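Local atomic coordinates of cellulosomal scaffoldin adaptor protein B (Acetivibrio cellulolyticus, PDB entry 3FNK), a protein that serves as a cellulosomal adaptor scaffoldin, this chain being its second type II cohesin, a dockerin-binding module. Residues 15-20 with 26-31. Residues are numbered along the deposited sequence; the frame is centred on the assembly and turned at random. Where two conformers were deposited one is given.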
# COMPACT_ATOMS: atom_id res chain seq x y z
N GLY A 15 -1.13 -7.58 2.70
CA GLY A 15 -1.76 -8.65 3.51
C GLY A 15 -3.14 -8.25 4.06
O GLY A 15 -3.37 -7.05 4.35
N TYR A 16 -4.05 -9.22 4.18
CA TYR A 16 -5.39 -9.02 4.79
C TYR A 16 -5.46 -9.53 6.19
O TYR A 16 -4.85 -10.56 6.50
CB TYR A 16 -6.48 -9.73 4.01
CG TYR A 16 -6.54 -9.35 2.57
CD1 TYR A 16 -6.54 -8.01 2.19
CD2 TYR A 16 -6.63 -10.33 1.56
CE1 TYR A 16 -6.59 -7.65 0.86
CE2 TYR A 16 -6.69 -9.97 0.21
CZ TYR A 16 -6.67 -8.62 -0.12
OH TYR A 16 -6.74 -8.21 -1.44
N ASP A 17 -6.20 -8.86 7.06
CA ASP A 17 -6.41 -9.44 8.36
C ASP A 17 -7.41 -10.61 8.29
O ASP A 17 -7.44 -11.42 9.18
CB ASP A 17 -6.75 -8.39 9.45
CG ASP A 17 -8.11 -7.74 9.27
OD1 ASP A 17 -8.79 -7.89 8.23
OD2 ASP A 17 -8.51 -7.04 10.22
N LYS A 18 -8.17 -10.68 7.19
CA LYS A 18 -9.02 -11.82 6.86
C LYS A 18 -9.30 -11.92 5.37
O LYS A 18 -9.36 -10.92 4.65
CB LYS A 18 -10.34 -11.79 7.66
CG LYS A 18 -11.38 -10.82 7.11
CD LYS A 18 -12.39 -10.43 8.18
CE LYS A 18 -11.69 -9.76 9.35
NZ LYS A 18 -12.59 -8.75 9.96
N ASN A 19 -9.50 -13.17 4.93
CA ASN A 19 -9.75 -13.58 3.55
C ASN A 19 -11.23 -13.60 3.20
O ASN A 19 -11.62 -13.54 2.02
CB ASN A 19 -9.16 -15.00 3.35
CG ASN A 19 -9.03 -15.81 4.69
OD1 ASN A 19 -9.67 -15.49 5.72
ND2 ASN A 19 -8.20 -16.85 4.67
N ALA A 20 -12.06 -13.67 4.24
CA ALA A 20 -13.52 -13.76 4.05
C ALA A 20 -14.28 -12.85 5.00
O ALA A 20 -13.91 -12.73 6.18
CB ALA A 20 -13.99 -15.22 4.23
N ILE A 26 -15.63 -4.98 7.40
CA ILE A 26 -14.40 -4.37 6.89
C ILE A 26 -13.20 -5.32 7.02
O ILE A 26 -12.95 -5.90 8.09
CB ILE A 26 -14.04 -3.02 7.58
CG1 ILE A 26 -13.75 -3.22 9.08
CG2 ILE A 26 -15.14 -1.97 7.37
CD1 ILE A 26 -12.49 -2.53 9.56
N ILE A 27 -12.47 -5.47 5.92
CA ILE A 27 -11.17 -6.16 5.92
C ILE A 27 -10.10 -5.06 5.87
O ILE A 27 -10.19 -4.15 5.01
CB ILE A 27 -11.01 -7.03 4.67
CG1 ILE A 27 -12.13 -8.08 4.60
CG2 ILE A 27 -9.62 -7.68 4.65
CD1 ILE A 27 -12.44 -8.54 3.18
N LYS A 28 -9.12 -5.11 6.76
CA LYS A 28 -7.97 -4.24 6.60
C LYS A 28 -6.83 -4.82 5.76
O LYS A 28 -6.31 -5.92 6.04
CB LYS A 28 -7.49 -3.60 7.89
CG LYS A 28 -7.01 -4.49 8.96
CD LYS A 28 -7.35 -3.84 10.33
CE LYS A 28 -8.86 -3.65 10.43
NZ LYS A 28 -9.32 -2.80 11.58
N ALA A 29 -6.49 -4.07 4.71
CA ALA A 29 -5.43 -4.41 3.78
C ALA A 29 -4.22 -3.55 4.14
O ALA A 29 -4.35 -2.32 4.23
CB ALA A 29 -5.88 -4.14 2.37
N THR A 30 -3.10 -4.22 4.39
CA THR A 30 -1.85 -3.58 4.83
C THR A 30 -0.78 -3.71 3.74
O THR A 30 -0.47 -4.83 3.29
CB THR A 30 -1.32 -4.20 6.12
OG1 THR A 30 -2.29 -4.06 7.15
CG2 THR A 30 -0.03 -3.53 6.55
N VAL A 31 -0.25 -2.57 3.29
CA VAL A 31 0.83 -2.53 2.30
C VAL A 31 2.08 -2.61 3.16
O VAL A 31 2.19 -1.91 4.15
CB VAL A 31 0.82 -1.21 1.44
CG1 VAL A 31 2.05 -1.12 0.52
CG2 VAL A 31 -0.46 -1.10 0.63
O HOH W 1 -4.16 -6.05 7.11
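G15 and T30 bond to each other twice through their main chains, G15 N to T30 O at 2.9 Å and T30 N to G15 O at 2.8 Å, an antiparallel hydrogen-bonded pair. The next pair, Y16 with A29, is non-hydrogen-bonded. Beyond it the strand 11-16 has ended, yet D17 N still reaches K28 O (3.1 Å), and the other half of a regular pair is supplied by a side chain: K28 N donates to D17 OD1 at 3.2 Å, meeting the oxygen from above the carboxylate plane, 58° out of it. A chi1 of 69° tucks the D17 carboxylate between its own backbone N and carbonyl carbon, where it can take this amide.

Outward along D17, CB lies against K28 CG; the carboxyl carbon comes closer to that same methylene; OD1 takes the K28 amide and also touches I27 CG2; OD2 runs beside CG, CD and CE of K28. K28 NZ remains 4.5 Å from D17 OD2, too far for a salt bridge, and bonds instead to P58 O. K18 NZ makes a weak bond to I26 O.

On the face of the sheet that carries Y16 and A29, Y16 CB packs on I27 CG2 (3.8 Å), while A29 CB sits at the Y16 ring edge, in its plane, 3.9 Å from Y16 CE1. V135, P169 and I172 also touch Y16.

The contact is the loop end of the beta hairpin formed by strands 11-16 and 26-34 in the cohesin module; strand 118-127 pairs antiparallel along the far edge of 26-34, and strand 165-167 runs parallel to 11-16.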